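Local coordinates for protein Serpin48 (PDB 3OZQ) that is a highly specific serpin of insect innate immunity that inhibits the serine protease SPE, at residues L84-E87 / E88-L91; Y98-T101 / N102-V105; E155-N158 / N159-V163; P178-P181 / F182-R185; E241-V244 / S245-K249. All coordinates share one frame; numbering follows the deposited sequence.

Contact 1. Residues L84-E87 / E88-L91; sequences LTNE and EYTL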
loop_
_atom_site.group_PDB
_atom_site.type_symbol
_atom_site.label_atom_id
_atom_site.label_comp_id
_atom_site.label_asym_id
_atom_site.label_seq_id
_atom_site.Cartn_x
_atom_site.Cartn_y
_atom_site.Cartn_z
ATOM N N LEU A 84 12.033 6.194 -3.185
ATOM C CA LEU A 84 11.262 6.024 -1.955
ATOM C C LEU A 84 12.181 5.864 -0.733
ATOM O O LEU A 84 11.745 5.437 0.345
ATOM C CB LEU A 84 10.298 4.842 -2.081
ATOM C CG LEU A 84 9.492 4.831 -3.384
ATOM C CD1 LEU A 84 8.420 3.764 -3.341
ATOM C CD2 LEU A 84 8.878 6.174 -3.666
ATOM N N THR A 85 13.459 6.186 -0.928
ATOM C CA THR A 85 14.401 6.344 0.176
ATOM C C THR A 85 14.870 7.795 0.212
ATOM O O THR A 85 15.437 8.304 -0.756
ATOM C CB THR A 85 15.615 5.389 0.076
ATOM O OG1 THR A 85 16.479 5.600 1.202
ATOM C CG2 THR A 85 16.398 5.619 -1.221
ATOM N N ASN A 86 14.608 8.453 1.333
ATOM C CA ASN A 86 14.837 9.879 1.486
ATOM C C ASN A 86 15.608 10.064 2.780
ATOM O O ASN A 86 15.799 9.108 3.537
ATOM C CB ASN A 86 13.485 10.612 1.558
ATOM C CG ASN A 86 13.596 12.121 1.313
ATOM O OD1 ASN A 86 13.616 12.926 2.253
ATOM N ND2 ASN A 86 13.626 12.510 0.042
ATOM N N GLU A 87 16.067 11.284 3.026
ATOM C CA GLU A 87 16.684 11.603 4.294
ATOM C C GLU A 87 15.563 11.812 5.299
ATOM O O GLU A 87 15.701 11.483 6.476
ATOM C CB GLU A 87 17.513 12.883 4.180
ATOM C CG GLU A 87 18.623 12.823 3.152
ATOM C CD GLU A 87 19.414 14.113 3.075
ATOM O OE1 GLU A 87 18.810 15.203 3.226
ATOM O OE2 GLU A 87 20.644 14.036 2.871
ATOM N N GLU A 88 14.445 12.343 4.806
ATOM C CA GLU A 88 13.314 12.744 5.641
ATOM C C GLU A 88 12.295 11.635 5.925
ATOM O O GLU A 88 11.502 11.752 6.863
ATOM C CB GLU A 88 12.588 13.935 5.002
ATOM C CG GLU A 88 13.468 15.155 4.752
ATOM C CD GLU A 88 14.052 15.737 6.029
ATOM O OE1 GLU A 88 15.059 16.469 5.926
ATOM O OE2 GLU A 88 13.507 15.472 7.127
ATOM N N TYR A 89 12.296 10.582 5.110
ATOM C CA TYR A 89 11.309 9.512 5.248
ATOM C C TYR A 89 11.743 8.213 4.577
ATOM O O TYR A 89 12.495 8.230 3.597
ATOM C CB TYR A 89 9.966 9.948 4.671
ATOM C CG TYR A 89 9.979 10.216 3.177
ATOM C CD1 TYR A 89 10.060 9.174 2.256
ATOM C CD2 TYR A 89 9.888 11.513 2.689
ATOM C CE1 TYR A 89 10.058 9.425 0.892
ATOM C CE2 TYR A 89 9.888 11.771 1.334
ATOM C CZ TYR A 89 9.969 10.733 0.438
ATOM O OH TYR A 89 9.965 11.013 -0.912
ATOM N N THR A 90 11.242 7.089 5.090
ATOM C CA THR A 90 11.653 5.780 4.585
ATOM C C THR A 90 10.499 4.793 4.431
ATOM O O THR A 90 9.717 4.571 5.362
ATOM C CB THR A 90 12.678 5.128 5.517
ATOM O OG1 THR A 90 13.534 6.135 6.069
ATOM C CG2 THR A 90 13.513 4.090 4.757
ATOM N N LEU A 91 10.404 4.194 3.254
ATOM C CA LEU A 91 9.552 3.034 3.055
ATOM C C LEU A 91 10.357 1.769 3.348
ATOM O O LEU A 91 11.430 1.572 2.778
ATOM C CB LEU A 91 9.041 3.001 1.622
ATOM C CG LEU A 91 8.147 1.811 1.286
ATOM C CD1 LEU A 91 6.859 1.889 2.119
ATOM C CD2 LEU A 91 7.844 1.819 -0.198
#
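Asn86 and Glu88 make the shortest polar contact of the turn: the backbone N of Glu88 donates to Asn86 OD1 at 2.7 Å, in a bond of moderate straightness (157°). Because the acceptor belongs to the side chain two residues earlier, this closes an Asx turn. A second bond runs from Asn86 N to Tyr89 O, 3.1 Å long, so that Asn86 is held through both its main chain and its amide. Farther from the bend, Leu91 N reaches Leu84 O in a weak bond of 3.4 Å. Between these two backbone links Thr85 and Thr90 face each other as a non-hydrogen-bonded antiparallel pair, the single bridge of the turn.

The Asn86 amide also lies flat on the ring of Tyr89. Their planes are only 8° apart, and Asn86 CB sits over the ring centre in a CH-pi contact, 3.5 Å from the centroid. Tyr89 has CG placed between its own N and carbonyl carbon (chi1 64°), which stands the ring up under the asparagine. The ring also packs on Ala173, Ala230 and Val362. No polar partner is modelled for the buried Tyr89 OH or for Tyr89 N. Beyond the ring, Leu84 and Leu91 run side by side, with CD1 of Leu84 3.7 Å from CD2 of Leu91, and Leu91 continues onto Leu169 and Phe171. The solvent side of the bend carries the carboxylates of Glu87 and Glu88. Such a tight Asx-stabilised reversal carries the serpin chain from helix 70-83 into strand 90-100, a long strand of the central sheet A.

Contact 2. Residues Y98-T101 / N102-V105; sequences YVKT and NFSV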
loop_
_atom_site.group_PDB
_atom_site.type_symbol
_atom_site.label_atom_id
_atom_site.label_comp_id
_atom_site.label_asym_id
_atom_site.label_seq_id
_atom_site.Cartn_x
_atom_site.Cartn_y
_atom_site.Cartn_z
ATOM N N TYR A 98 9.269 -16.895 -2.717
ATOM C CA TYR A 98 9.737 -18.216 -2.292
ATOM C C TYR A 98 9.258 -19.273 -3.274
ATOM O O TYR A 98 8.083 -19.277 -3.640
ATOM C CB TYR A 98 9.212 -18.554 -0.905
ATOM C CG TYR A 98 9.904 -17.826 0.213
ATOM C CD1 TYR A 98 11.051 -18.343 0.801
ATOM C CD2 TYR A 98 9.412 -16.612 0.681
ATOM C CE1 TYR A 98 11.679 -17.675 1.828
ATOM C CE2 TYR A 98 10.027 -15.942 1.707
ATOM C CZ TYR A 98 11.159 -16.473 2.282
ATOM O OH TYR A 98 11.773 -15.791 3.303
ATOM N N VAL A 99 10.168 -20.175 -3.665
ATOM C CA VAL A 99 9.898 -21.176 -4.694
ATOM C C VAL A 99 10.147 -22.637 -4.239
ATOM O O VAL A 99 11.099 -22.927 -3.518
ATOM C CB VAL A 99 10.713 -20.863 -5.977
ATOM C CG1 VAL A 99 10.406 -21.864 -7.060
ATOM C CG2 VAL A 99 10.409 -19.424 -6.459
ATOM N N LYS A 100 9.260 -23.530 -4.660
ATOM C CA LYS A 100 9.283 -24.953 -4.301
ATOM C C LYS A 100 10.697 -25.525 -4.475
ATOM O O LYS A 100 11.305 -25.302 -5.520
ATOM C CB LYS A 100 8.291 -25.672 -5.221
ATOM C CG LYS A 100 8.005 -27.137 -4.945
ATOM C CD LYS A 100 6.940 -27.623 -5.925
ATOM C CE LYS A 100 6.853 -29.157 -5.992
ATOM N NZ LYS A 100 6.212 -29.764 -4.782
ATOM N N THR A 101 11.223 -26.238 -3.470
ATOM C CA THR A 101 12.641 -26.655 -3.507
ATOM C C THR A 101 12.993 -27.445 -4.761
ATOM O O THR A 101 14.115 -27.364 -5.258
ATOM C CB THR A 101 13.158 -27.437 -2.237
ATOM O OG1 THR A 101 12.113 -28.218 -1.641
ATOM C CG2 THR A 101 13.721 -26.480 -1.194
ATOM N N ASN A 102 12.027 -28.189 -5.285
ATOM C CA ASN A 102 12.299 -29.070 -6.405
ATOM C C ASN A 102 12.886 -28.311 -7.574
ATOM O O ASN A 102 13.648 -28.873 -8.360
ATOM C CB ASN A 102 11.025 -29.801 -6.832
ATOM C CG ASN A 102 10.320 -30.450 -5.664
ATOM O OD1 ASN A 102 9.730 -29.761 -4.816
ATOM N ND2 ASN A 102 10.382 -31.779 -5.598
ATOM N N PHE A 103 12.547 -27.026 -7.683
ATOM C CA PHE A 103 12.957 -26.261 -8.847
ATOM C C PHE A 103 13.852 -25.090 -8.446
ATOM O O PHE A 103 13.372 -24.003 -8.103
ATOM C CB PHE A 103 11.742 -25.797 -9.663
ATOM C CG PHE A 103 10.721 -26.879 -9.918
ATOM C CD1 PHE A 103 9.572 -26.961 -9.149
ATOM C CD2 PHE A 103 10.909 -27.810 -10.922
ATOM C CE1 PHE A 103 8.627 -27.941 -9.383
ATOM C CE2 PHE A 103 9.968 -28.806 -11.154
ATOM C CZ PHE A 103 8.831 -28.874 -10.384
ATOM N N SER A 104 15.158 -25.339 -8.486
ATOM C CA SER A 104 16.175 -24.346 -8.159
ATOM C C SER A 104 15.943 -23.016 -8.875
ATOM O O SER A 104 15.814 -22.965 -10.097
ATOM C CB SER A 104 17.565 -24.884 -8.510
ATOM O OG SER A 104 17.902 -25.983 -7.684
ATOM N N VAL A 105 15.896 -21.939 -8.103
ATOM C CA VAL A 105 15.708 -20.620 -8.673
ATOM C C VAL A 105 16.911 -20.244 -9.531
ATOM O O VAL A 105 18.059 -20.343 -9.088
ATOM C CB VAL A 105 15.518 -19.568 -7.567
ATOM C CG1 VAL A 105 15.220 -18.195 -8.184
ATOM C CG2 VAL A 105 14.412 -19.991 -6.630
#
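A type I beta turn from Lys100 to Phe103 ends strand 90-100 and redirects the chain toward helix 107-115. Its closing bond joins Phe103 N to Lys100 O, 3.0 Å long and nearly straight at 164°.

Side chains of Lys100, Asn102 and Phe103 fold over one another. Lys100 starts with CG opposite its own N (chi1 -173°) and stays extended until a bend at its last torsion; this lays its methylenes past the amide of Asn102. Asn102 OD1 rests against that aliphatic run, 3.1 Å from Lys100 CG and 3.2 Å from Lys100 CE. The same lysine runs alongside Phe103 and meets the ring at its edge, Lys100 CD lying 3.9 Å from Phe103 CE1. One face of the phenyl ring is approached near its rim by Asn102 CB, and the ring packs in addition on Asp307 and Leu308. Lysine hydrocarbon, asparagine amide and phenyl ring thus form a compact patch at a partly exposed corner.

On the inner side, Val99 reaches across the open mouth of the turn to Val105. Val99 CB and Val105 CG2 are 3.9 Å apart, and Val99 CG1 lies at 3.8 Å from Phe103 O. Both valines are buried: Val99 also touches Leu308, whereas Val105 packs on Ser121 and Asn123 of the adjoining strand 120-124. The backbone of Val99 is bonded to Glu122 and Val124 of that strand. This is a strand-to-helix connection at the end of strand 90-100, an inner strand of serpin sheet A, made by a type I turn and backed by the Val99-Val105 apolar contact.

Contact 3. Residues E155-N158 / N159-V163; sequences EILN and NLTRV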
loop_
_atom_site.group_PDB
_atom_site.type_symbol
_atom_site.label_atom_id
_atom_site.label_comp_id
_atom_site.label_asym_id
_atom_site.label_seq_id
_atom_site.Cartn_x
_atom_site.Cartn_y
_atom_site.Cartn_z
ATOM N N GLU A 155 -1.559 -22.422 7.348
ATOM C CA GLU A 155 -2.711 -23.100 6.774
ATOM C C GLU A 155 -2.876 -22.865 5.269
ATOM O O GLU A 155 -3.530 -23.656 4.588
ATOM C CB GLU A 155 -3.987 -22.708 7.524
ATOM C CG GLU A 155 -4.022 -23.208 8.967
ATOM C CD GLU A 155 -4.096 -24.725 9.069
ATOM O OE1 GLU A 155 -5.225 -25.254 9.150
ATOM O OE2 GLU A 155 -3.032 -25.388 9.075
ATOM N N ILE A 156 -2.291 -21.788 4.748
ATOM C CA ILE A 156 -2.416 -21.483 3.322
ATOM C C ILE A 156 -1.510 -22.368 2.486
ATOM O O ILE A 156 -1.677 -22.478 1.270
ATOM C CB ILE A 156 -2.092 -20.004 3.008
ATOM C CG1 ILE A 156 -0.594 -19.733 3.177
ATOM C CG2 ILE A 156 -2.921 -19.092 3.861
ATOM C CD1 ILE A 156 -0.090 -18.529 2.413
ATOM N N LEU A 157 -0.545 -23.003 3.143
ATOM C CA LEU A 157 0.411 -23.867 2.459
ATOM C C LEU A 157 -0.143 -25.276 2.282
ATOM O O LEU A 157 -0.847 -25.783 3.151
ATOM C CB LEU A 157 1.712 -23.937 3.256
ATOM C CG LEU A 157 2.309 -22.581 3.626
ATOM C CD1 LEU A 157 3.623 -22.783 4.354
ATOM C CD2 LEU A 157 2.501 -21.749 2.360
ATOM N N ASN A 158 0.190 -25.908 1.161
ATOM C CA ASN A 158 -0.232 -27.283 0.916
ATOM C C ASN A 158 0.679 -28.019 -0.043
ATOM O O ASN A 158 1.658 -27.460 -0.547
ATOM C CB ASN A 158 -1.681 -27.317 0.427
ATOM C CG ASN A 158 -1.870 -26.569 -0.865
ATOM O OD1 ASN A 158 -1.052 -26.671 -1.781
ATOM N ND2 ASN A 158 -2.946 -25.807 -0.949
ATOM N N ASN A 159 0.358 -29.286 -0.292
ATOM C CA ASN A 159 1.173 -30.113 -1.167
ATOM C C ASN A 159 1.372 -29.487 -2.544
ATOM O O ASN A 159 2.358 -29.772 -3.219
ATOM C CB ASN A 159 0.632 -31.557 -1.268
ATOM C CG ASN A 159 -0.890 -31.622 -1.362
ATOM O OD1 ASN A 159 -1.442 -31.946 -2.413
ATOM N ND2 ASN A 159 -1.568 -31.352 -0.253
ATOM N N LEU A 160 0.450 -28.615 -2.949
ATOM C CA LEU A 160 0.578 -27.938 -4.240
ATOM C C LEU A 160 1.212 -26.537 -4.204
ATOM O O LEU A 160 1.263 -25.865 -5.227
ATOM C CB LEU A 160 -0.776 -27.857 -4.938
ATOM C CG LEU A 160 -1.198 -29.070 -5.766
ATOM C CD1 LEU A 160 -2.442 -28.704 -6.557
ATOM C CD2 LEU A 160 -0.078 -29.516 -6.687
ATOM N N THR A 161 1.691 -26.086 -3.052
ATOM C CA THR A 161 2.298 -24.761 -2.999
ATOM C C THR A 161 3.556 -24.776 -3.857
ATOM O O THR A 161 4.444 -25.605 -3.641
ATOM C CB THR A 161 2.617 -24.306 -1.559
ATOM O OG1 THR A 161 1.421 -24.333 -0.779
ATOM C CG2 THR A 161 3.168 -22.874 -1.559
ATOM N N ARG A 162 3.601 -23.878 -4.847
ATOM C CA ARG A 162 4.680 -23.821 -5.840
ATOM C C ARG A 162 5.450 -22.499 -5.819
ATOM O O ARG A 162 6.672 -22.493 -5.753
ATOM C CB ARG A 162 4.127 -24.074 -7.248
ATOM C CG ARG A 162 4.125 -25.570 -7.653
ATOM C CD ARG A 162 2.972 -25.918 -8.605
ATOM N NE ARG A 162 1.649 -25.676 -8.005
ATOM C CZ ARG A 162 0.500 -25.774 -8.671
ATOM N NH1 ARG A 162 0.504 -26.112 -9.951
ATOM N NH2 ARG A 162 -0.650 -25.541 -8.066
ATOM N N VAL A 163 4.730 -21.383 -5.898
ATOM C CA VAL A 163 5.353 -20.067 -5.709
ATOM C C VAL A 163 4.525 -19.180 -4.794
ATOM O O VAL A 163 3.306 -19.026 -4.984
ATOM C CB VAL A 163 5.566 -19.315 -7.038
ATOM C CG1 VAL A 163 6.117 -17.903 -6.770
ATOM C CG2 VAL A 163 6.501 -20.097 -7.952
HETATM O O HOH W 1 -0.447 -22.573 -1.177
#
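Asn158 and Thr161 are joined by two backbone-anchored bonds. In one, Thr161 N donates to Asn158 O at 2.9 Å, closing a type I beta turn; in the other, Asn158 N gives a nearly straight bond (167°) to Thr161 OG1, 2.8 Å away. The threonine hydroxyl is directed there because OG1 lies beside its own N (chi1 -57°). Side-chain and main-chain bonds therefore connect the same two residues in both directions.

A weaker bond belongs to the asparagine amide: Leu160 N points to Asn158 OD1 at 2.7 Å, but bent to 129°, adding an Asx turn inside the beta turn. A water bridges the turn to Ile156: Thr161 OG1 donates to it at 2.6 Å, and it donates to Ile156 O at 2.7 Å, linking the turn to the preceding 3-10 segment.

Farther along, Arg162 NE bonds Leu160 O at 2.8 Å, with the carbonyl somewhat out of the guanidinium plane. Apolar contact is slight, being limited to Leu157 CD2 near Thr161 CG2.

The turn lies on the connection from helix 129-143 to strand 163-174. Thr161 packs on Phe126, while OG of Ser311, in strand 310-321, accepts the backbone N of Arg162 just before strand 163-174 begins.

Contact 4. Residues P178-P181 / F182-R185; sequences PFPP and FHTR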
loop_
_atom_site.group_PDB
_atom_site.type_symbol
_atom_site.label_atom_id
_atom_site.label_comp_id
_atom_site.label_asym_id
_atom_site.label_seq_id
_atom_site.Cartn_x
_atom_site.Cartn_y
_atom_site.Cartn_z
ATOM N N PRO A 178 4.057 19.257 12.929
ATOM C CA PRO A 178 3.524 18.267 13.863
ATOM C C PRO A 178 2.358 18.809 14.694
ATOM O O PRO A 178 2.190 20.025 14.811
ATOM C CB PRO A 178 4.724 17.953 14.760
ATOM C CG PRO A 178 5.612 19.160 14.650
ATOM C CD PRO A 178 5.444 19.638 13.245
ATOM N N PHE A 179 1.551 17.903 15.238
ATOM C CA PHE A 179 0.493 18.266 16.178
ATOM C C PHE A 179 1.088 18.382 17.577
ATOM O O PHE A 179 1.905 17.543 17.980
ATOM C CB PHE A 179 -0.611 17.196 16.201
ATOM C CG PHE A 179 -1.264 16.971 14.870
ATOM C CD1 PHE A 179 -2.473 17.580 14.568
ATOM C CD2 PHE A 179 -0.662 16.153 13.911
ATOM C CE1 PHE A 179 -3.074 17.384 13.341
ATOM C CE2 PHE A 179 -1.254 15.959 12.679
ATOM C CZ PHE A 179 -2.463 16.564 12.390
ATOM N N PRO A 180 0.680 19.427 18.324
ATOM C CA PRO A 180 1.035 19.604 19.739
ATOM C C PRO A 180 0.265 18.633 20.625
ATOM O O PRO A 180 -0.952 18.728 20.721
ATOM C CB PRO A 180 0.603 21.046 20.033
ATOM C CG PRO A 180 -0.480 21.334 19.032
ATOM C CD PRO A 180 -0.111 20.552 17.794
ATOM N N PRO A 181 0.975 17.701 21.271
ATOM C CA PRO A 181 0.372 16.624 22.072
ATOM C C PRO A 181 -0.376 17.107 23.317
ATOM O O PRO A 181 -1.202 16.385 23.872
ATOM C CB PRO A 181 1.577 15.769 22.480
ATOM C CG PRO A 181 2.768 16.661 22.311
ATOM C CD PRO A 181 2.439 17.581 21.182
ATOM N N PHE A 182 -0.078 18.317 23.760
ATOM C CA PHE A 182 -0.773 18.877 24.912
ATOM C C PHE A 182 -2.251 19.029 24.575
ATOM O O PHE A 182 -3.123 18.832 25.426
ATOM C CB PHE A 182 -0.173 20.227 25.317
ATOM C CG PHE A 182 0.879 20.744 24.364
ATOM C CD1 PHE A 182 1.852 19.895 23.834
ATOM C CD2 PHE A 182 0.896 22.081 24.001
ATOM C CE1 PHE A 182 2.811 20.373 22.961
ATOM C CE2 PHE A 182 1.855 22.566 23.131
ATOM C CZ PHE A 182 2.814 21.709 22.609
ATOM N N HIS A 183 -2.524 19.359 23.317
ATOM C CA HIS A 183 -3.887 19.630 22.880
ATOM C C HIS A 183 -4.631 18.380 22.410
ATOM O O HIS A 183 -5.782 18.444 21.986
ATOM C CB HIS A 183 -3.886 20.723 21.813
ATOM C CG HIS A 183 -3.376 22.037 22.316
ATOM N ND1 HIS A 183 -2.749 22.956 21.502
ATOM C CD2 HIS A 183 -3.396 22.584 23.555
ATOM C CE1 HIS A 183 -2.408 24.013 22.218
ATOM N NE2 HIS A 183 -2.787 23.810 23.467
ATOM N N THR A 184 -3.974 17.237 22.513
ATOM C CA THR A 184 -4.614 15.980 22.185
ATOM C C THR A 184 -5.590 15.538 23.278
ATOM O O THR A 184 -5.229 15.462 24.459
ATOM C CB THR A 184 -3.564 14.887 21.938
ATOM O OG1 THR A 184 -2.818 15.223 20.760
ATOM C CG2 THR A 184 -4.226 13.554 21.778
ATOM N N ARG A 185 -6.824 15.241 22.880
ATOM C CA ARG A 185 -7.865 14.887 23.833
ATOM C C ARG A 185 -8.880 13.923 23.235
ATOM O O ARG A 185 -8.955 13.765 22.013
ATOM C CB ARG A 185 -8.581 16.150 24.322
ATOM C CG ARG A 185 -9.079 17.036 23.199
ATOM C CD ARG A 185 -9.899 18.224 23.717
ATOM N NE ARG A 185 -11.148 18.333 22.965
ATOM C CZ ARG A 185 -11.360 19.191 21.973
ATOM N NH1 ARG A 185 -10.420 20.062 21.625
ATOM N NH2 ARG A 185 -12.528 19.197 21.342
HETATM O O HOH W 2 -2.974 15.496 25.761
#
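The backbone from Pro180 to Thr184 winds through successive bends with roughly helical angles at Pro181, Phe182 and His183. His183 N donates to Pro180 O at 3.1 Å, and Thr184 N makes a weak bond of 3.2 Å to Pro181 O. A water sits 2.7 Å from Pro181 O and 2.6 Å from Thr184 O.

In the serpin fold this connection leads from the end of strand 163-174 to strand 185-190, which pairs with strand 196-205 in the region known as the gate. Thr184 ties the connection to the fold: its OG1 is hydrogen-bonded to Glu323 OE1, and the side chain touches Met202.

The prolines provide the surface on which the aromatic groups lie. Phe182 has an almost eclipsed first torsion (chi1 6°), which swings its ring back over the preceding residues. Pro180 CB comes over one face in a CH-pi contact, 3.7 Å from the ring centroid, while Pro181 CD approaches Phe182 CE1 at 3.3 Å. The His183 side chain crosses that of Pro180 at a slant, with Pro180 CG 3.7 Å from His183 ND1. Phe182, His183 and Pro181 are solvent-exposed, whereas Phe179 turns inward and meets Trp175 edge to face.

Contact 5. Residues E241-V244 / S245-K249; sequences EGLV and SLESK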
loop_
_atom_site.group_PDB
_atom_site.type_symbol
_atom_site.label_atom_id
_atom_site.label_comp_id
_atom_site.label_asym_id
_atom_site.label_seq_id
_atom_site.Cartn_x
_atom_site.Cartn_y
_atom_site.Cartn_z
ATOM N N GLU A 241 -22.392 10.025 7.148
ATOM C CA GLU A 241 -22.446 8.649 6.658
ATOM C C GLU A 241 -22.137 8.555 5.170
ATOM O O GLU A 241 -22.571 7.613 4.508
ATOM C CB GLU A 241 -23.826 8.032 6.923
ATOM C CG GLU A 241 -24.237 7.950 8.389
ATOM C CD GLU A 241 -25.624 7.336 8.570
ATOM O OE1 GLU A 241 -26.425 7.388 7.606
ATOM O OE2 GLU A 241 -25.912 6.798 9.666
ATOM N N GLY A 242 -21.385 9.522 4.649
ATOM C CA GLY A 242 -21.157 9.619 3.217
ATOM C C GLY A 242 -20.062 8.760 2.596
ATOM O O GLY A 242 -19.763 8.911 1.413
ATOM N N LEU A 243 -19.467 7.853 3.367
ATOM C CA LEU A 243 -18.332 7.064 2.868
ATOM C C LEU A 243 -18.676 6.129 1.704
ATOM O O LEU A 243 -18.009 6.148 0.664
ATOM C CB LEU A 243 -17.690 6.262 3.997
ATOM C CG LEU A 243 -16.540 5.334 3.604
ATOM C CD1 LEU A 243 -15.428 6.088 2.885
ATOM C CD2 LEU A 243 -15.990 4.631 4.833
ATOM N N VAL A 244 -19.703 5.302 1.888
ATOM C CA VAL A 244 -20.141 4.392 0.834
ATOM C C VAL A 244 -20.316 5.143 -0.480
ATOM O O VAL A 244 -19.908 4.666 -1.543
ATOM C CB VAL A 244 -21.458 3.693 1.204
ATOM C CG1 VAL A 244 -21.187 2.482 2.084
ATOM C CG2 VAL A 244 -22.392 4.672 1.896
ATOM N N SER A 245 -20.920 6.322 -0.396
ATOM C CA SER A 245 -21.096 7.180 -1.557
ATOM C C SER A 245 -19.757 7.433 -2.230
ATOM O O SER A 245 -19.643 7.353 -3.453
ATOM C CB SER A 245 -21.723 8.520 -1.150
ATOM O OG SER A 245 -22.733 8.340 -0.166
ATOM N N LEU A 246 -18.748 7.753 -1.429
ATOM C CA LEU A 246 -17.420 8.043 -1.963
ATOM C C LEU A 246 -16.820 6.800 -2.585
ATOM O O LEU A 246 -16.007 6.884 -3.501
ATOM C CB LEU A 246 -16.487 8.552 -0.866
ATOM C CG LEU A 246 -16.769 9.915 -0.242
ATOM C CD1 LEU A 246 -15.790 10.166 0.896
ATOM C CD2 LEU A 246 -16.669 11.022 -1.294
ATOM N N GLU A 247 -17.228 5.644 -2.072
ATOM C CA GLU A 247 -16.683 4.374 -2.524
ATOM C C GLU A 247 -17.398 3.882 -3.773
ATOM O O GLU A 247 -16.844 3.117 -4.556
ATOM C CB GLU A 247 -16.746 3.346 -1.399
ATOM C CG GLU A 247 -15.907 3.762 -0.208
ATOM C CD GLU A 247 -15.953 2.773 0.936
ATOM O OE1 GLU A 247 -16.994 2.109 1.131
ATOM O OE2 GLU A 247 -14.931 2.666 1.647
ATOM N N SER A 248 -18.626 4.339 -3.967
ATOM C CA SER A 248 -19.334 4.045 -5.199
ATOM C C SER A 248 -18.719 4.883 -6.307
ATOM O O SER A 248 -18.829 4.544 -7.491
ATOM C CB SER A 248 -20.827 4.330 -5.055
ATOM O OG SER A 248 -21.421 3.430 -4.132
ATOM N N LYS A 249 -18.046 5.960 -5.909
ATOM C CA LYS A 249 -17.302 6.809 -6.841
ATOM C C LYS A 249 -15.801 6.814 -6.526
ATOM O O LYS A 249 -15.131 7.847 -6.647
ATOM C CB LYS A 249 -17.843 8.242 -6.803
ATOM C CG LYS A 249 -19.346 8.335 -6.996
ATOM C CD LYS A 249 -19.903 9.657 -6.500
ATOM C CE LYS A 249 -21.414 9.556 -6.314
ATOM N NZ LYS A 249 -21.775 8.383 -5.457
#
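Leu243 and Glu247, one helical turn apart, make up part of the buried side of this short helix. The glutamate chain is extended beyond CG, which carries its carboxylate across the leucine: Glu247 OE2 lies 3.7 Å from Leu243 CD1, and Leu243 CG is as near. Beneath them, Glu247 N donates to Leu243 O at 2.9 Å. Leu246 is buried too, packing on Val235 and Ser237 of strand 231-237, and its N bonds the carbonyl of the N-cap residue, Gly242 O, at 3.2 Å. This is the first backbone bond of helix 243-248. Leu243 in turn reaches Pro355 and Thr373, so the two leucines seat the helix against the body of the protein.

The outer side is looser and more polar. Val244 and Ser248 are exposed, and the contact between them is carried by a single oxygen: Val244 O accepts Ser248 N at 2.8 Å and also Ser248 OG at 3.2 Å. The hydroxyl approaches above the carbonyl plane, whereas the N lies nearly in line with the C=O bond, so the two donors use different directions. Glu247 N adds a weak, bent bond to the same oxygen. At the end of the helix, Lys249 folds back, and NZ bonds Ser245 O at 3.1 Å.

The polar end of Glu247 is held from outside the helix, OE2 forming a salt bridge with Arg371 and a hydrogen bond with Tyr23. A buried carboxylate beside leucine hydrocarbon would be costly alone; these partners probably keep it ionised and fix its rotation, making Glu247 a polar tie from this helix to helix 10-29 and strand 365-372.

How the contacts relate
Contacts 1 and 2 mark the two ends of strand 90-100, with centres about 33 Å apart. Contact 3 lies next to contact 2, centre to centre about 12 Å; the two touch directly, Lys100 N lying 3.0 Å from Arg162 O in a probable hydrogen bond where strand 163-174 starts, antiparallel to strand 90-100. Strand 163-174 leads from contact 3 toward contact 4, whose centre is about 48 Å from that of contact 3 and 51 Å from that of contact 2. Contact 5 lies across the chain's centre from contacts 1 and 2, about 30 Å from contact 4 between centres. Residues 337-345, in the expected reactive-centre loop region, are not modelled.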